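Long-range contacts in succinate dehydrogenase subunit B (Mycolicibacterium smegmatis MC2 51, PDB 6LUM), which probably passes electrons from the flavoprotein subunit toward the membrane subunits of succinate dehydrogenase through its 2Fe-2S, 4Fe-4S and 3Fe-4S clusters: residues L28-F33 with K127-N132; A86-G91 with P119-P124; V131-F136 with L176-T181. All blocks are in the same frame, centred on the assembly; numbering follows the deposited sequence.

Contact 1. Residues L28-F33 with K127-N132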
ATOM      1  N   LEU J  28      41.422  31.634 -15.412  1.00 22.47           N
ATOM      2  CA  LEU J  28      40.554  30.586 -14.898  1.00 22.47           C
ATOM      3  C   LEU J  28      41.313  29.273 -14.878  1.00 22.47           C
ATOM      4  O   LEU J  28      42.179  29.038 -15.722  1.00 22.47           O
ATOM      5  CB  LEU J  28      39.294  30.428 -15.748  1.00 22.47           C
ATOM      6  CG  LEU J  28      38.516  31.672 -16.162  1.00 22.47           C
ATOM      7  CD1 LEU J  28      37.467  31.279 -17.164  1.00 22.47           C
ATOM      8  CD2 LEU J  28      37.872  32.331 -14.975  1.00 22.47           C
ATOM      9  N   LYS J  29      40.989  28.420 -13.918  1.00 22.30           N
ATOM     10  CA  LYS J  29      41.593  27.100 -13.800  1.00 22.30           C
ATOM     11  C   LYS J  29      40.477  26.072 -13.809  1.00 22.30           C
ATOM     12  O   LYS J  29      39.933  25.734 -12.758  1.00 22.30           O
ATOM     13  CB  LYS J  29      42.426  26.984 -12.534  1.00 22.30           C
ATOM     14  CG  LYS J  29      43.888  27.298 -12.718  1.00 22.30           C
ATOM     15  CD  LYS J  29      44.646  27.062 -11.440  1.00 22.30           C
ATOM     16  CE  LYS J  29      44.572  25.611 -11.034  1.00 22.30           C
ATOM     17  NZ  LYS J  29      45.306  25.371  -9.763  1.00 22.30           N
ATOM     18  N   ILE J  30      40.139  25.575 -14.963  1.00 18.59           N
ATOM     19  CA  ILE J  30      39.061  24.608 -15.070  1.00 18.59           C
ATOM     20  C   ILE J  30      39.635  23.249 -14.721  1.00 18.59           C
ATOM     21  O   ILE J  30      40.834  23.017 -14.879  1.00 18.59           O
ATOM     22  CB  ILE J  30      38.452  24.612 -16.480  1.00 18.59           C
ATOM     23  CG1 ILE J  30      38.147  26.031 -16.934  1.00 18.59           C
ATOM     24  CG2 ILE J  30      37.156  23.857 -16.484  1.00 18.59           C
ATOM     25  CD1 ILE J  30      37.123  26.699 -16.127  1.00 18.59           C
ATOM     26  N   ALA J  31      38.793  22.351 -14.228  1.00 19.19           N
ATOM     27  CA  ALA J  31      39.206  20.982 -13.947  1.00 19.19           C
ATOM     28  C   ALA J  31      38.626  20.090 -15.030  1.00 19.19           C
ATOM     29  O   ALA J  31      37.544  19.524 -14.883  1.00 19.19           O
ATOM     30  CB  ALA J  31      38.751  20.553 -12.564  1.00 19.19           C
ATOM     31  N   ARG J  32      39.353  19.958 -16.133  1.00 24.04           N
ATOM     32  CA  ARG J  32      38.844  19.244 -17.288  1.00 24.04           C
ATOM     33  C   ARG J  32      38.870  17.744 -17.054  1.00 24.04           C
ATOM     34  O   ARG J  32      39.741  17.214 -16.360  1.00 24.04           O
ATOM     35  CB  ARG J  32      39.665  19.583 -18.528  1.00 24.04           C
ATOM     36  CG  ARG J  32      39.982  21.054 -18.675  1.00 24.04           C
ATOM     37  CD  ARG J  32      38.772  21.836 -19.138  1.00 24.04           C
ATOM     38  NE  ARG J  32      38.155  21.226 -20.306  1.00 24.04           N
ATOM     39  CZ  ARG J  32      38.556  21.431 -21.551  1.00 24.04           C
ATOM     40  NH1 ARG J  32      39.573  22.236 -21.800  1.00 24.04           N
ATOM     41  NH2 ARG J  32      37.937  20.832 -22.551  1.00 24.04           N
ATOM     42  N   PHE J  33      37.899  17.062 -17.654  1.00 30.08           N
ATOM     43  CA  PHE J  33      37.796  15.610 -17.597  1.00 30.08           C
ATOM     44  C   PHE J  33      37.006  15.163 -18.812  1.00 30.08           C
ATOM     45  O   PHE J  33      35.822  15.479 -18.920  1.00 30.08           O
ATOM     46  CB  PHE J  33      37.109  15.158 -16.318  1.00 30.08           C
ATOM     47  CG  PHE J  33      36.579  13.754 -16.374  1.00 30.08           C
ATOM     48  CD1 PHE J  33      37.405  12.679 -16.131  1.00 30.08           C
ATOM     49  CD2 PHE J  33      35.254  13.508 -16.652  1.00 30.08           C
ATOM     50  CE1 PHE J  33      36.915  11.391 -16.178  1.00 30.08           C
ATOM     51  CE2 PHE J  33      34.766  12.225 -16.701  1.00 30.08           C
ATOM     52  CZ  PHE J  33      35.595  11.168 -16.463  1.00 30.08           C
ATOM     53  N   LYS J 127      31.320  15.042 -17.695  1.00 23.66           N
ATOM     54  CA  LYS J 127      32.319  15.733 -18.489  1.00 23.66           C
ATOM     55  C   LYS J 127      32.816  16.883 -17.628  1.00 23.66           C
ATOM     56  O   LYS J 127      32.511  16.943 -16.433  1.00 23.66           O
ATOM     57  CB  LYS J 127      31.729  16.178 -19.833  1.00 23.66           C
ATOM     58  CG  LYS J 127      32.739  16.310 -20.944  1.00 23.66           C
ATOM     59  CD  LYS J 127      32.103  16.038 -22.274  1.00 23.66           C
ATOM     60  CE  LYS J 127      33.010  16.450 -23.399  1.00 23.66           C
ATOM     61  NZ  LYS J 127      33.434  17.857 -23.260  1.00 23.66           N
ATOM     62  N   ASP J 128      33.573  17.792 -18.207  1.00 21.42           N
ATOM     63  CA  ASP J 128      34.005  18.937 -17.424  1.00 21.42           C
ATOM     64  C   ASP J 128      32.814  19.760 -16.974  1.00 21.42           C
ATOM     65  O   ASP J 128      31.961  20.117 -17.781  1.00 21.42           O
ATOM     66  CB  ASP J 128      34.973  19.773 -18.244  1.00 21.42           C
ATOM     67  CG  ASP J 128      34.560  19.871 -19.675  1.00 21.42           C
ATOM     68  OD1 ASP J 128      35.239  19.253 -20.520  1.00 21.42           O
ATOM     69  OD2 ASP J 128      33.570  20.565 -19.968  1.00 21.42           O
ATOM     70  N   LEU J 129      32.734  20.016 -15.673  1.00 12.10           N
ATOM     71  CA  LEU J 129      31.719  20.842 -15.026  1.00 12.10           C
ATOM     72  C   LEU J 129      30.300  20.329 -15.208  1.00 12.10           C
ATOM     73  O   LEU J 129      29.358  21.011 -14.814  1.00 12.10           O
ATOM     74  CB  LEU J 129      31.787  22.294 -15.500  1.00 12.10           C
ATOM     75  CG  LEU J 129      33.152  22.952 -15.588  1.00 12.10           C
ATOM     76  CD1 LEU J 129      33.016  24.343 -16.127  1.00 12.10           C
ATOM     77  CD2 LEU J 129      33.788  22.983 -14.249  1.00 12.10           C
ATOM     78  N   VAL J 130      30.109  19.144 -15.770  1.00 12.08           N
ATOM     79  CA  VAL J 130      28.789  18.541 -15.909  1.00 12.08           C
ATOM     80  C   VAL J 130      28.752  17.302 -15.032  1.00 12.08           C
ATOM     81  O   VAL J 130      29.641  16.452 -15.122  1.00 12.08           O
ATOM     82  CB  VAL J 130      28.473  18.187 -17.370  1.00 12.08           C
ATOM     83  CG1 VAL J 130      27.271  17.317 -17.434  1.00 12.08           C
ATOM     84  CG2 VAL J 130      28.228  19.418 -18.161  1.00 12.08           C
ATOM     85  N   VAL J 131      27.741  17.195 -14.180  1.00 12.94           N
ATOM     86  CA  VAL J 131      27.611  16.045 -13.302  1.00 12.94           C
ATOM     87  C   VAL J 131      26.301  15.340 -13.607  1.00 12.94           C
ATOM     88  O   VAL J 131      25.481  15.809 -14.389  1.00 12.94           O
ATOM     89  CB  VAL J 131      27.694  16.423 -11.817  1.00 12.94           C
ATOM     90  CG1 VAL J 131      28.945  17.213 -11.551  1.00 12.94           C
ATOM     91  CG2 VAL J 131      26.490  17.201 -11.414  1.00 12.94           C
ATOM     92  N   ASN J 132      26.121  14.192 -12.977  1.00 15.95           N
ATOM     93  CA  ASN J 132      24.960  13.341 -13.193  1.00 15.95           C
ATOM     94  C   ASN J 132      23.968  13.616 -12.070  1.00 15.95           C
ATOM     95  O   ASN J 132      24.138  13.141 -10.948  1.00 15.95           O
ATOM     96  CB  ASN J 132      25.387  11.880 -13.236  1.00 15.95           C
ATOM     97  CG  ASN J 132      24.285  10.958 -13.688  1.00 15.95           C
ATOM     98  OD1 ASN J 132      23.406  11.348 -14.448  1.00 15.95           O
ATOM     99  ND2 ASN J 132      24.329   9.721 -13.223  1.00 15.95           N
TER
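Asp128 OD1 sits at the edge of the Arg32 guanidinium, in its plane, 3.5 Å from Arg32 NE. NH2 of Arg32 is slightly farther from the same oxygen, at 3.7 Å. The guanidinium and carboxylate planes are turned 75° apart, so the two groups do not pair flat as a two-pronged bridge. The Phe33 ring also meets its neighbour at the edge: Lys127 CA lies near the ring plane, 4.1 Å from Phe33 CD2. The Arg32 and Asp128 side chains run side by side and point the same way. The Arg32 chain is bent at both chi2 (-75°) and chi3 (-50°), which folds CD and NE back beside Asp128. Lys127 NZ approaches the same oxygen, Asp128 OD1, at 3.6 Å. Arg32, Lys127 and Asp128 thus form a small salt-bridge network in which one carboxylate probably offsets two like charges. Outside the two segments, Arg32 NH1 also has a salt bridge to Asp68, and Asp128 OD2 accepts a hydrogen bond from Thr72 N. The backbones add a CA-H...O contact from Lys127 CA to Phe33 O, 3.5 Å. On the apolar side, Ile30 CG2 meets Leu129 CD2 at 4.1 Å, the two side chains crossing at about a right angle. Residues Lys127 to Val130 form a type II turn, with Asp128 and Leu129 at its corners. The turn packs against the end of strand 27-32. That strand lies between strands 42-47 and 114-118 of the mixed sheet in the 2Fe-2S domain, with Ile30 also touching Leu60 of helix 56-67 and Leu129 touching Ile117 of strand 114-118.

Contact 2. Residues A86-G91 with P119-P124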
ATOM      1  N   ALA J  86      25.217  25.075 -11.001  1.00 13.35           N
ATOM      2  CA  ALA J  86      25.937  24.934  -9.752  1.00 13.35           C
ATOM      3  C   ALA J  86      27.346  24.442 -10.024  1.00 13.35           C
ATOM      4  O   ALA J  86      27.542  23.450 -10.726  1.00 13.35           O
ATOM      5  CB  ALA J  86      25.209  23.965  -8.833  1.00 13.35           C
ATOM      6  N   MET J  87      28.331  25.136  -9.467  1.00 12.15           N
ATOM      7  CA  MET J  87      29.729  24.773  -9.607  1.00 12.15           C
ATOM      8  C   MET J  87      30.421  25.005  -8.283  1.00 12.15           C
ATOM      9  O   MET J  87      29.879  25.639  -7.385  1.00 12.15           O
ATOM     10  CB  MET J  87      30.424  25.589 -10.695  1.00 12.15           C
ATOM     11  CG  MET J  87      30.154  25.124 -12.088  1.00 12.15           C
ATOM     12  SD  MET J  87      30.316  26.450 -13.274  1.00 12.15           S
ATOM     13  CE  MET J  87      29.398  25.752 -14.626  1.00 12.15           C
ATOM     14  N   ARG J  88      31.633  24.490  -8.175  1.00 12.64           N
ATOM     15  CA  ARG J  88      32.546  24.789  -7.083  1.00 12.64           C
ATOM     16  C   ARG J  88      33.536  25.820  -7.582  1.00 12.64           C
ATOM     17  O   ARG J  88      34.395  25.508  -8.407  1.00 12.64           O
ATOM     18  CB  ARG J  88      33.282  23.540  -6.624  1.00 12.64           C
ATOM     19  CG  ARG J  88      32.768  22.926  -5.382  1.00 12.64           C
ATOM     20  CD  ARG J  88      33.752  21.929  -4.899  1.00 12.64           C
ATOM     21  NE  ARG J  88      33.930  20.854  -5.861  1.00 12.64           N
ATOM     22  CZ  ARG J  88      34.877  19.935  -5.771  1.00 12.64           C
ATOM     23  NH1 ARG J  88      35.726  19.975  -4.762  1.00 12.64           N
ATOM     24  NH2 ARG J  88      34.976  18.979  -6.678  1.00 12.64           N
ATOM     25  N   ILE J  89      33.420  27.038  -7.083  1.00  9.34           N
ATOM     26  CA  ILE J  89      34.238  28.156  -7.513  1.00  9.34           C
ATOM     27  C   ILE J  89      34.997  28.648  -6.301  1.00  9.34           C
ATOM     28  O   ILE J  89      34.411  29.279  -5.416  1.00  9.34           O
ATOM     29  CB  ILE J  89      33.393  29.275  -8.116  1.00  9.34           C
ATOM     30  CG1 ILE J  89      32.606  28.740  -9.305  1.00  9.34           C
ATOM     31  CG2 ILE J  89      34.267  30.428  -8.517  1.00  9.34           C
ATOM     32  CD1 ILE J  89      31.273  29.364  -9.468  1.00  9.34           C
ATOM     33  N   ASN J  90      36.299  28.367  -6.260  1.00  9.97           N
ATOM     34  CA  ASN J  90      37.165  28.757  -5.150  1.00  9.97           C
ATOM     35  C   ASN J  90      36.744  28.062  -3.860  1.00  9.97           C
ATOM     36  O   ASN J  90      36.673  28.672  -2.795  1.00  9.97           O
ATOM     37  CB  ASN J  90      37.182  30.272  -4.969  1.00  9.97           C
ATOM     38  CG  ASN J  90      38.100  30.961  -5.933  1.00  9.97           C
ATOM     39  OD1 ASN J  90      37.844  32.080  -6.358  1.00  9.97           O
ATOM     40  ND2 ASN J  90      39.186  30.298  -6.279  1.00  9.97           N
ATOM     41  N   GLY J  91      36.472  26.779  -3.958  1.00  7.41           N
ATOM     42  CA  GLY J  91      36.044  26.006  -2.805  1.00  7.41           C
ATOM     43  C   GLY J  91      34.566  25.843  -2.582  1.00  7.41           C
ATOM     44  O   GLY J  91      34.094  24.724  -2.418  1.00  7.41           O
ATOM     45  N   PRO J 119      33.548  20.851 -10.890  1.00  9.87           N
ATOM     46  CA  PRO J 119      32.183  20.392 -10.645  1.00  9.87           C
ATOM     47  C   PRO J 119      31.867  20.282  -9.166  1.00  9.87           C
ATOM     48  O   PRO J 119      32.748  20.273  -8.311  1.00  9.87           O
ATOM     49  CB  PRO J 119      32.150  19.017 -11.316  1.00  9.87           C
ATOM     50  CG  PRO J 119      33.537  18.637 -11.478  1.00  9.87           C
ATOM     51  CD  PRO J 119      34.285  19.887 -11.710  1.00  9.87           C
ATOM     52  N   ILE J 120      30.573  20.201  -8.866  1.00  7.61           N
ATOM     53  CA  ILE J 120      30.155  20.008  -7.492  1.00  7.61           C
ATOM     54  C   ILE J 120      30.498  18.592  -7.053  1.00  7.61           C
ATOM     55  O   ILE J 120      30.610  17.672  -7.868  1.00  7.61           O
ATOM     56  CB  ILE J 120      28.656  20.304  -7.323  1.00  7.61           C
ATOM     57  CG1 ILE J 120      27.827  19.538  -8.339  1.00  7.61           C
ATOM     58  CG2 ILE J 120      28.406  21.768  -7.470  1.00  7.61           C
ATOM     59  CD1 ILE J 120      26.370  19.886  -8.307  1.00  7.61           C
ATOM     60  N   ARG J 121      30.665  18.412  -5.751  1.00 13.28           N
ATOM     61  CA  ARG J 121      31.260  17.205  -5.200  1.00 13.28           C
ATOM     62  C   ARG J 121      30.195  16.310  -4.591  1.00 13.28           C
ATOM     63  O   ARG J 121      29.533  16.699  -3.633  1.00 13.28           O
ATOM     64  CB  ARG J 121      32.299  17.562  -4.147  1.00 13.28           C
ATOM     65  CG  ARG J 121      32.775  16.376  -3.384  1.00 13.28           C
ATOM     66  CD  ARG J 121      33.904  16.727  -2.476  1.00 13.28           C
ATOM     67  NE  ARG J 121      34.181  15.611  -1.593  1.00 13.28           N
ATOM     68  CZ  ARG J 121      34.987  15.676  -0.549  1.00 13.28           C
ATOM     69  NH1 ARG J 121      35.602  16.810  -0.257  1.00 13.28           N
ATOM     70  NH2 ARG J 121      35.167  14.605   0.200  1.00 13.28           N
ATOM     71  N   GLY J 122      30.059  15.107  -5.116  1.00 11.18           N
ATOM     72  CA  GLY J 122      29.143  14.158  -4.528  1.00 11.18           C
ATOM     73  C   GLY J 122      28.385  13.386  -5.577  1.00 11.18           C
ATOM     74  O   GLY J 122      27.813  12.329  -5.301  1.00 11.18           O
ATOM     75  N   LEU J 123      28.381  13.909  -6.794  1.00 13.02           N
ATOM     76  CA  LEU J 123      27.647  13.338  -7.899  1.00 13.02           C
ATOM     77  C   LEU J 123      28.613  12.909  -8.993  1.00 13.02           C
ATOM     78  O   LEU J 123      29.675  13.512  -9.152  1.00 13.02           O
ATOM     79  CB  LEU J 123      26.639  14.347  -8.461  1.00 13.02           C
ATOM     80  CG  LEU J 123      25.563  14.885  -7.525  1.00 13.02           C
ATOM     81  CD1 LEU J 123      24.962  16.114  -8.107  1.00 13.02           C
ATOM     82  CD2 LEU J 123      24.500  13.863  -7.318  1.00 13.02           C
ATOM     83  N   PRO J 124      28.275  11.873  -9.759  1.00 16.00           N
ATOM     84  CA  PRO J 124      29.201  11.350 -10.775  1.00 16.00           C
ATOM     85  C   PRO J 124      29.432  12.350 -11.897  1.00 16.00           C
ATOM     86  O   PRO J 124      28.492  12.790 -12.554  1.00 16.00           O
ATOM     87  CB  PRO J 124      28.489  10.094 -11.286  1.00 16.00           C
ATOM     88  CG  PRO J 124      27.490   9.768 -10.248  1.00 16.00           C
ATOM     89  CD  PRO J 124      27.066  11.049  -9.649  1.00 16.00           C
TER
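A bend at chi3 (-62°) in the otherwise extended outer chain of Arg88 brings NE to Pro119 O. In Ile120, CG2 stands anti to the carbonyl carbon and beside the backbone N, facing the Ala86 backbone. Arg88 grips Pro119 O side-on with two nitrogens. NE gives the shorter bond, 2.8 Å with an N-H...O angle of 155°, and lies in the carbonyl plane. NH2 gives the second, 3.1 Å to Pro119 O, more bent at 137° and tilted from that plane. The oxygen lies in the guanidinium plane for both. Arg121 CB covers one face of the guanidinium over its centre, 3.9 Å from Arg88 CZ. The chain of Arg121 then leads off, extended, to a cation-pi contact with Trp188. Beside this polar grip, Ile120 CG2 packs on Ala86 CB at 4.1 Å. An alanine in place of Arg88 would probably leave Pro119 O without these two donors and open a gap over Arg121 CB. Arg17 of subunit C is a like charge close to Arg88 NH2. Arg88 thus holds strand 88-89 to the loop after strand 114-118 by charge-assisted bonds to a neutral backbone oxygen. That carbonyl does not neutralise the arginine, and Glu118 and an acidic side chain of another chain give it only long, weak ion pairs.

Contact 3. Residues V131-F136 with L176-T181. With SF4 (iron/sulfur cluster), chain B.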
ATOM      1  N   VAL J 131      27.741  17.195 -14.180  1.00 12.94           N
ATOM      2  CA  VAL J 131      27.611  16.045 -13.302  1.00 12.94           C
ATOM      3  C   VAL J 131      26.301  15.340 -13.607  1.00 12.94           C
ATOM      4  O   VAL J 131      25.481  15.809 -14.389  1.00 12.94           O
ATOM      5  CB  VAL J 131      27.694  16.423 -11.817  1.00 12.94           C
ATOM      6  CG1 VAL J 131      28.945  17.213 -11.551  1.00 12.94           C
ATOM      7  CG2 VAL J 131      26.490  17.201 -11.414  1.00 12.94           C
ATOM      8  N   ASN J 132      26.121  14.192 -12.977  1.00 15.95           N
ATOM      9  CA  ASN J 132      24.960  13.341 -13.193  1.00 15.95           C
ATOM     10  C   ASN J 132      23.968  13.616 -12.070  1.00 15.95           C
ATOM     11  O   ASN J 132      24.138  13.141 -10.948  1.00 15.95           O
ATOM     12  CB  ASN J 132      25.387  11.880 -13.236  1.00 15.95           C
ATOM     13  CG  ASN J 132      24.285  10.958 -13.688  1.00 15.95           C
ATOM     14  OD1 ASN J 132      23.406  11.348 -14.448  1.00 15.95           O
ATOM     15  ND2 ASN J 132      24.329   9.721 -13.223  1.00 15.95           N
ATOM     16  N   MET J 133      22.929  14.386 -12.376  1.00 13.34           N
ATOM     17  CA  MET J 133      21.960  14.832 -11.390  1.00 13.34           C
ATOM     18  C   MET J 133      20.907  13.790 -11.063  1.00 13.34           C
ATOM     19  O   MET J 133      19.981  14.088 -10.302  1.00 13.34           O
ATOM     20  CB  MET J 133      21.276  16.107 -11.874  1.00 13.34           C
ATOM     21  CG  MET J 133      22.217  17.249 -12.114  1.00 13.34           C
ATOM     22  SD  MET J 133      22.755  18.034 -10.598  1.00 13.34           S
ATOM     23  CE  MET J 133      21.204  18.617  -9.958  1.00 13.34           C
ATOM     24  N   GLU J 134      21.009  12.592 -11.596  1.00 18.21           N
ATOM     25  CA  GLU J 134      19.947  11.628 -11.347  1.00 18.21           C
ATOM     26  C   GLU J 134      19.979  11.020  -9.950  1.00 18.21           C
ATOM     27  O   GLU J 134      18.911  10.699  -9.430  1.00 18.21           O
ATOM     28  CB  GLU J 134      19.947  10.536 -12.411  1.00 18.21           C
ATOM     29  CG  GLU J 134      19.371  11.038 -13.717  1.00 18.21           C
ATOM     30  CD  GLU J 134      17.898  11.399 -13.591  1.00 18.21           C
ATOM     31  OE1 GLU J 134      17.175  10.718 -12.834  1.00 18.21           O
ATOM     32  OE2 GLU J 134      17.463  12.376 -14.238  1.00 18.21           O
ATOM     33  N   PRO J 135      21.130  10.830  -9.299  1.00 13.35           N
ATOM     34  CA  PRO J 135      21.072  10.509  -7.864  1.00 13.35           C
ATOM     35  C   PRO J 135      20.368  11.575  -7.048  1.00 13.35           C
ATOM     36  O   PRO J 135      19.570  11.263  -6.154  1.00 13.35           O
ATOM     37  CB  PRO J 135      22.547  10.387  -7.481  1.00 13.35           C
ATOM     38  CG  PRO J 135      23.203   9.975  -8.696  1.00 13.35           C
ATOM     39  CD  PRO J 135      22.484  10.613  -9.832  1.00 13.35           C
ATOM     40  N   PHE J 136      20.648  12.842  -7.348  1.00  9.12           N
ATOM     41  CA  PHE J 136      20.002  13.946  -6.652  1.00  9.12           C
ATOM     42  C   PHE J 136      18.496  13.891  -6.833  1.00  9.12           C
ATOM     43  O   PHE J 136      17.734  13.947  -5.862  1.00  9.12           O
ATOM     44  CB  PHE J 136      20.570  15.265  -7.165  1.00  9.12           C
ATOM     45  CG  PHE J 136      19.871  16.469  -6.641  1.00  9.12           C
ATOM     46  CD1 PHE J 136      20.141  16.947  -5.387  1.00  9.12           C
ATOM     47  CD2 PHE J 136      18.953  17.134  -7.411  1.00  9.12           C
ATOM     48  CE1 PHE J 136      19.499  18.052  -4.914  1.00  9.12           C
ATOM     49  CE2 PHE J 136      18.315  18.232  -6.934  1.00  9.12           C
ATOM     50  CZ  PHE J 136      18.588  18.689  -5.685  1.00  9.12           C
ATOM     51  N   LEU J 176      16.065  23.660  -6.781  1.00  4.21           N
ATOM     52  CA  LEU J 176      16.638  22.336  -6.985  1.00  4.21           C
ATOM     53  C   LEU J 176      17.944  22.402  -7.767  1.00  4.21           C
ATOM     54  O   LEU J 176      18.096  21.796  -8.819  1.00  4.21           O
ATOM     55  CB  LEU J 176      15.637  21.418  -7.676  1.00  4.21           C
ATOM     56  CG  LEU J 176      14.436  20.949  -6.877  1.00  4.21           C
ATOM     57  CD1 LEU J 176      13.390  20.450  -7.821  1.00  4.21           C
ATOM     58  CD2 LEU J 176      14.858  19.863  -5.940  1.00  4.21           C
ATOM     59  N   CYS J 177      18.904  23.134  -7.217  1.00  4.26           N
ATOM     60  CA  CYS J 177      20.194  23.283  -7.866  1.00  4.26           C
ATOM     61  C   CYS J 177      21.265  22.358  -7.314  1.00  4.26           C
ATOM     62  O   CYS J 177      22.267  22.139  -7.996  1.00  4.26           O
ATOM     63  CB  CYS J 177      20.676  24.731  -7.770  1.00  4.26           C
ATOM     64  SG  CYS J 177      20.974  25.342  -6.151  1.00  4.26           S
ATOM     65  N   ALA J 178      21.071  21.813  -6.115  1.00  3.50           N
ATOM     66  CA  ALA J 178      21.988  20.908  -5.430  1.00  3.50           C
ATOM     67  C   ALA J 178      23.220  21.600  -4.885  1.00  3.50           C
ATOM     68  O   ALA J 178      24.187  20.941  -4.552  1.00  3.50           O
ATOM     69  CB  ALA J 178      22.409  19.745  -6.320  1.00  3.50           C
ATOM     70  N   CYS J 179      23.217  22.920  -4.764  1.00  3.75           N
ATOM     71  CA  CYS J 179      24.329  23.607  -4.127  1.00  3.75           C
ATOM     72  C   CYS J 179      24.440  23.270  -2.654  1.00  3.75           C
ATOM     73  O   CYS J 179      25.476  23.539  -2.048  1.00  3.75           O
ATOM     74  CB  CYS J 179      24.187  25.117  -4.282  1.00  3.75           C
ATOM     75  SG  CYS J 179      24.769  25.809  -5.813  1.00  3.75           S
ATOM     76  N   CYS J 180      23.397  22.705  -2.064  1.00  3.48           N
ATOM     77  CA  CYS J 180      23.343  22.377  -0.649  1.00  3.48           C
ATOM     78  C   CYS J 180      23.724  20.929  -0.400  1.00  3.48           C
ATOM     79  O   CYS J 180      24.602  20.648   0.416  1.00  3.48           O
ATOM     80  CB  CYS J 180      21.942  22.652  -0.114  1.00  3.48           C
ATOM     81  SG  CYS J 180      20.731  21.466  -0.645  1.00  3.48           S
ATOM     82  N   THR J 181      23.081  20.003  -1.112  1.00  3.21           N
ATOM     83  CA  THR J 181      23.357  18.588  -0.923  1.00  3.21           C
ATOM     84  C   THR J 181      24.796  18.250  -1.237  1.00  3.21           C
ATOM     85  O   THR J 181      25.370  17.350  -0.625  1.00  3.21           O
ATOM     86  CB  THR J 181      22.427  17.760  -1.790  1.00  3.21           C
ATOM     87  OG1 THR J 181      21.111  18.293  -1.702  1.00  3.21           O
ATOM     88  CG2 THR J 181      22.379  16.376  -1.309  1.00  3.21           C
TER
HETATM   89 FE1  SF4 B 302      19.570  23.284  -1.688  1.00 24.51          FE
HETATM   90 FE2  SF4 B 302      19.606  24.905  -4.216  1.00 24.51          FE
HETATM   91 FE3  SF4 B 302      18.676  26.176  -1.637  1.00 24.51          FE
HETATM   92 FE4  SF4 B 302      16.976  24.114  -3.032  1.00 24.51          FE
HETATM   93  S1  SF4 B 302      17.863  25.963  -3.603  1.00 24.51           S
HETATM   94  S2  SF4 B 302      17.804  24.321  -1.074  1.00 24.51           S
HETATM   95  S3  SF4 B 302      18.725  23.058  -3.635  1.00 24.51           S
HETATM   96  S4  SF4 B 302      20.435  25.141  -2.270  1.00 24.51           S
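Cys177, whose O lies 4.2 Å from Met133 CE across the contact, has its SG gripped by two groups. SG binds one iron of the 4Fe-4S cluster at 2.4 Å. It also accepts a hydrogen bond from the backbone N of Cys179, 3.6 Å from Cys177 SG, with a nearly straight angle of 163°. Cys180 SG binds another iron at the same distance as Cys177 does. Cys174 and Cys240 belong to the same cluster pocket, and the spacing of Cys174, Cys177 and Cys180 is the CxxCxxC pattern of 4Fe-4S proteins.

Between the two segments themselves there is no hydrogen bond. The contact is carried by the Phe136 ring, which meets the cluster-binding loop. Chi1 (173°) puts CG of Phe136 anti to the backbone N. Ala178 CB sits over one face of the ring, offset toward the rim, in a CH-pi contact 3.9 Å from the centroid. The CB atom is 20° off the ring normal, and CE1 is its nearest ring atom. Thr181 OG1 lies at the ring edge, in plane, 3.6 Å from Phe136 CE1. Leu176 CD2 approaches the ring obliquely, 3.9 Å from Phe136 CZ. Met133 reaches the same alanine with its tip, its CE being 4.0 Å from Ala178 CB. That methyl of Ala178 meets both, the ring and the methionine CE lying at neighbouring sides of it.

Phe136 also touches Ala197 of helix 196-206, and Leu176 O accepts a hydrogen bond from Arg41 of subunit A. Met133 and Phe136 thus join the 2Fe-2S part of the chain to the dicluster part, on residues that directly flank the cysteine ligands. With no polar bond across it, the contact depends on close apolar fit, while the N-H...S bond probably tempers the negative charge on the ligand sulfur.

How the contacts relate
All three contacts are buried, but they differ in chemistry. Contact 1, the farthest from the chain centre at about 16 Å, sets a charged network beside an apolar pair. Contact 2 relies on one arginine gripping a backbone carbonyl. Contact 3, about 6 Å from the centre, is mainly apolar and adjoins the 4Fe-4S cluster. Contacts 1 and 2 both reach the mixed sheet of the 2Fe-2S domain, and Asn132 N probably hydrogen-bonds to Pro124 O between them. Contacts 1 and 3 share Val131 and Asn132, where strand 130-131 leads into helix 134-140. Ala86 of contact 2 packs on Cys177 and Cys179 of contact 3, linking the two cluster regions.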